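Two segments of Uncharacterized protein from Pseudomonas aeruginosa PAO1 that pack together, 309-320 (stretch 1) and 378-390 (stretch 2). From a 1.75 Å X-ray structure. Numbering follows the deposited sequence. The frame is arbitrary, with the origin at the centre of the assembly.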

# COMPACT_ATOMS: atom_id res chain seq x y z
N ASN A 309 6.67 -2.87 15.85
CA ASN A 309 6.07 -3.80 16.80
C ASN A 309 4.67 -4.19 16.33
O ASN A 309 4.18 -3.69 15.30
CB ASN A 309 6.06 -3.24 18.24
CG ASN A 309 5.30 -1.93 18.37
OD1 ASN A 309 4.27 -1.74 17.73
ND2 ASN A 309 5.80 -1.03 19.20
N ALA A 310 4.04 -5.09 17.07
CA ALA A 310 2.74 -5.61 16.71
C ALA A 310 1.71 -4.51 16.46
O ALA A 310 1.01 -4.54 15.45
CB ALA A 310 2.23 -6.54 17.82
N GLY A 311 1.61 -3.57 17.39
CA GLY A 311 0.56 -2.56 17.33
C GLY A 311 0.70 -1.69 16.10
O GLY A 311 -0.30 -1.30 15.49
N GLU A 312 1.93 -1.35 15.74
CA GLU A 312 2.16 -0.49 14.57
C GLU A 312 1.78 -1.19 13.28
O GLU A 312 1.11 -0.62 12.43
CB GLU A 312 3.63 -0.04 14.53
CG GLU A 312 3.93 0.95 15.65
CD GLU A 312 5.35 1.48 15.64
OE1 GLU A 312 6.17 1.04 14.81
OE2 GLU A 312 5.65 2.33 16.50
N VAL A 313 2.20 -2.44 13.13
CA VAL A 313 1.90 -3.16 11.90
C VAL A 313 0.43 -3.47 11.83
O VAL A 313 -0.21 -3.29 10.80
CB VAL A 313 2.68 -4.47 11.83
CG1 VAL A 313 2.27 -5.26 10.57
CG2 VAL A 313 4.18 -4.20 11.82
N THR A 314 -0.12 -3.94 12.95
CA THR A 314 -1.51 -4.36 12.98
C THR A 314 -2.46 -3.20 12.67
O THR A 314 -3.46 -3.39 12.00
CB THR A 314 -1.84 -4.99 14.34
OG1 THR A 314 -1.10 -6.22 14.48
CG2 THR A 314 -3.33 -5.29 14.45
N ALA A 315 -2.13 -2.00 13.14
CA ALA A 315 -2.96 -0.83 12.90
C ALA A 315 -3.17 -0.55 11.41
O ALA A 315 -4.22 -0.06 11.01
CB ALA A 315 -2.36 0.41 13.57
N ILE A 316 -2.15 -0.83 10.62
CA ILE A 316 -2.25 -0.63 9.17
C ILE A 316 -2.76 -1.89 8.44
O ILE A 316 -3.77 -1.84 7.72
CB ILE A 316 -0.92 -0.13 8.61
CG1 ILE A 316 -0.48 1.13 9.35
CG2 ILE A 316 -1.03 0.13 7.11
CD1 ILE A 316 0.93 1.57 9.03
N VAL A 317 -2.09 -3.01 8.66
CA VAL A 317 -2.38 -4.21 7.89
C VAL A 317 -3.79 -4.74 8.12
O VAL A 317 -4.46 -5.16 7.18
CB VAL A 317 -1.34 -5.32 8.19
CG1 VAL A 317 -1.70 -6.62 7.49
CG2 VAL A 317 0.06 -4.85 7.76
N ALA A 318 -4.26 -4.71 9.36
CA ALA A 318 -5.56 -5.31 9.69
C ALA A 318 -6.72 -4.53 9.09
O ALA A 318 -7.86 -5.00 9.11
CB ALA A 318 -5.73 -5.47 11.23
N ASN A 319 -6.43 -3.35 8.55
CA ASN A 319 -7.44 -2.54 7.85
C ASN A 319 -7.30 -2.50 6.33
O ASN A 319 -8.05 -1.78 5.65
CB ASN A 319 -7.43 -1.10 8.39
CG ASN A 319 -7.87 -1.04 9.81
OD1 ASN A 319 -7.10 -0.66 10.69
ND2 ASN A 319 -9.10 -1.45 10.06
N SER A 320 -6.36 -3.28 5.81
CA SER A 320 -6.03 -3.24 4.39
C SER A 320 -6.22 -4.59 3.74
O SER A 320 -5.55 -5.56 4.09
CB SER A 320 -4.58 -2.77 4.20
OG SER A 320 -4.07 -3.23 2.96
N LEU A 378 -4.10 -14.13 15.14
CA LEU A 378 -3.41 -13.10 14.36
C LEU A 378 -3.53 -11.73 15.04
O LEU A 378 -2.57 -10.96 15.09
CB LEU A 378 -4.02 -13.02 12.97
CG LEU A 378 -3.29 -12.09 12.01
CD1 LEU A 378 -1.89 -12.63 11.73
CD2 LEU A 378 -4.10 -11.98 10.72
N VAL A 379 -4.74 -11.43 15.52
CA VAL A 379 -4.98 -10.25 16.33
C VAL A 379 -5.60 -10.67 17.66
O VAL A 379 -6.82 -10.64 17.83
CB VAL A 379 -5.90 -9.25 15.61
CG1 VAL A 379 -5.99 -7.96 16.42
CG2 VAL A 379 -5.36 -8.96 14.23
N PRO A 380 -4.74 -11.06 18.61
CA PRO A 380 -5.23 -11.44 19.94
C PRO A 380 -5.96 -10.27 20.56
O PRO A 380 -5.84 -9.11 20.12
CB PRO A 380 -3.94 -11.74 20.71
CG PRO A 380 -2.86 -10.99 19.98
CD PRO A 380 -3.27 -11.05 18.53
N GLU A 381 -6.75 -10.56 21.59
CA GLU A 381 -7.53 -9.55 22.26
C GLU A 381 -6.66 -8.36 22.68
O GLU A 381 -7.09 -7.20 22.61
CB GLU A 381 -8.22 -10.16 23.49
CG GLU A 381 -9.38 -9.33 24.00
CD GLU A 381 -10.47 -9.18 22.95
OE1 GLU A 381 -11.15 -10.18 22.65
OE2 GLU A 381 -10.64 -8.06 22.42
N GLN A 382 -5.44 -8.63 23.11
CA GLN A 382 -4.55 -7.57 23.56
C GLN A 382 -4.30 -6.54 22.46
O GLN A 382 -3.88 -5.43 22.74
CB GLN A 382 -3.20 -8.13 24.03
CG GLN A 382 -2.44 -8.88 22.94
CD GLN A 382 -0.97 -9.01 23.25
OE1 GLN A 382 -0.56 -9.82 24.09
NE2 GLN A 382 -0.15 -8.22 22.57
N ASN A 383 -4.53 -6.93 21.21
CA ASN A 383 -4.20 -6.07 20.06
C ASN A 383 -5.43 -5.47 19.37
O ASN A 383 -5.30 -4.79 18.35
CB ASN A 383 -3.33 -6.81 19.04
CG ASN A 383 -1.90 -7.02 19.54
OD1 ASN A 383 -1.50 -6.45 20.56
ND2 ASN A 383 -1.13 -7.83 18.81
N SER A 384 -6.61 -5.73 19.92
CA SER A 384 -7.85 -5.18 19.38
C SER A 384 -7.83 -3.65 19.36
O SER A 384 -8.43 -3.03 18.48
CB SER A 384 -9.06 -5.65 20.20
OG SER A 384 -9.10 -7.06 20.29
N GLN A 385 -7.13 -3.07 20.34
CA GLN A 385 -7.07 -1.62 20.51
C GLN A 385 -6.47 -0.95 19.29
O GLN A 385 -6.70 0.23 19.05
CB GLN A 385 -6.21 -1.28 21.73
CG GLN A 385 -4.81 -1.88 21.68
CD GLN A 385 -3.98 -1.53 22.91
OE1 GLN A 385 -3.98 -0.39 23.37
NE2 GLN A 385 -3.26 -2.51 23.43
N TYR A 386 -5.71 -1.72 18.51
CA TYR A 386 -5.02 -1.16 17.35
C TYR A 386 -5.86 -1.16 16.07
O TYR A 386 -5.51 -0.50 15.08
CB TYR A 386 -3.69 -1.88 17.12
CG TYR A 386 -2.74 -1.75 18.29
CD1 TYR A 386 -2.18 -0.52 18.61
CD2 TYR A 386 -2.39 -2.84 19.08
CE1 TYR A 386 -1.30 -0.37 19.66
CE2 TYR A 386 -1.50 -2.71 20.14
CZ TYR A 386 -0.96 -1.47 20.43
OH TYR A 386 -0.08 -1.30 21.48
N LEU A 387 -6.98 -1.87 16.08
CA LEU A 387 -7.81 -1.98 14.87
C LEU A 387 -8.39 -0.63 14.43
O LEU A 387 -8.43 -0.32 13.23
CB LEU A 387 -8.93 -3.00 15.07
CG LEU A 387 -8.45 -4.43 15.33
CD1 LEU A 387 -9.62 -5.31 15.78
CD2 LEU A 387 -7.79 -4.99 14.07
N ASP A 388 -8.86 0.15 15.39
CA ASP A 388 -9.39 1.48 15.13
C ASP A 388 -9.04 2.36 16.32
O ASP A 388 -9.63 2.25 17.39
CB ASP A 388 -10.91 1.43 14.93
CG ASP A 388 -11.50 2.78 14.51
OD1 ASP A 388 -10.82 3.81 14.65
OD2 ASP A 388 -12.65 2.79 14.03
N MET A 389 -8.06 3.23 16.13
CA MET A 389 -7.59 4.04 17.24
C MET A 389 -8.29 5.40 17.31
O MET A 389 -7.91 6.25 18.11
CB MET A 389 -6.07 4.21 17.14
CG MET A 389 -5.32 2.87 17.10
SD MET A 389 -3.53 3.03 17.23
CE MET A 389 -3.11 3.53 15.56
N SER A 390 -9.33 5.59 16.50
CA SER A 390 -9.89 6.92 16.30
C SER A 390 -10.74 7.42 17.47
O SER A 390 -10.95 8.62 17.63
CB SER A 390 -10.70 6.99 14.99
OG SER A 390 -11.92 6.27 15.09
O HOH W 1 -2.04 -8.38 16.08

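This is a small, close-packed contact in which one face of a short helix, built from glycine, alanine and threonine, lies against an irregular segment, with apolar packing, weak CH contacts and one bridging water in place of any clear direct hydrogen bond.

The governing feature is the lack of bulk on the first segment. Gly311, Ala315 and Ala318 are small there. The backbones come near at Ala315, whose CA is 4.9 Å from the CA of Tyr386, a spacing that leaves little room for side chains between the two main chains. The surface buried between the segments is 433 Å², summed over both sides.

Gly311 makes the strictest demand. Its CA sits 3.3 Å from the centroid of the Tyr386 ring and only 6° off the ring normal, so a CH-pi contact forms squarely over the face. A CB built at ideal geometry on this residue would lie 2.4 Å from Tyr386 CZ, a clash; the ring occupies the space a side chain would need. The ring reaches this place with chi1 in the m well, and its hydroxyl is hydrogen-bonded elsewhere in the structure.

One turn further on, Ala315 meets the backbone of the same tyrosine. Ala315 CA lies 3.4 Å from Tyr386 O, with an angle of 146° at the hydrogen, a reasonable CA-H...O contact that only close approach of the main chains permits. The methyl of Ala315 adds apolar packing, with its CB 4.4 Å from Tyr386 CB and 3.8 Å from Met389 CE. Met389 sends its CA-to-CB bond sideways, yet the end of its side chain comes nearer to the helix.

Leu387 follows a similar rule: its CA-to-CB bond points away, but the side chain returns far enough for CD2 to pack 3.5 Å from Ala318 CB. In these two residues the CA-to-CB direction alone does not give the contact. Beyond Ala318, the side chain of Asn319 lies close to the carbonyl of Leu387.

Thr314 serves two kinds of neighbor. Its CG2 faces a loose, mostly apolar surround, 4.2 Å from Val379 CG2 and 4.3 Å from Tyr386 CB, while its OG1 receives a hydrogen bond from a water at 2.8 Å. That same water donates to Leu378 O at 2.8 Å and accepts from Asn383 ND2 at 2.9 Å, so a single molecule joins the helix to two points of the other segment. Asn383 also brings ND2 to 3.7 Å from Ala310 CB, and its OD1 accepts from Gln382 NE2 at 3.0 Å, which ties the amide at its other end.

Each segment also has local bonds. At the start of the helix, Asn309 OD1 caps Glu312 N at 3.1 Å. In the second segment, Asn383 N bonds to Pro380 O at 2.8 Å and Tyr386 N to Asn383 O at 3.1 Å, linking the backbone that presents the tyrosine.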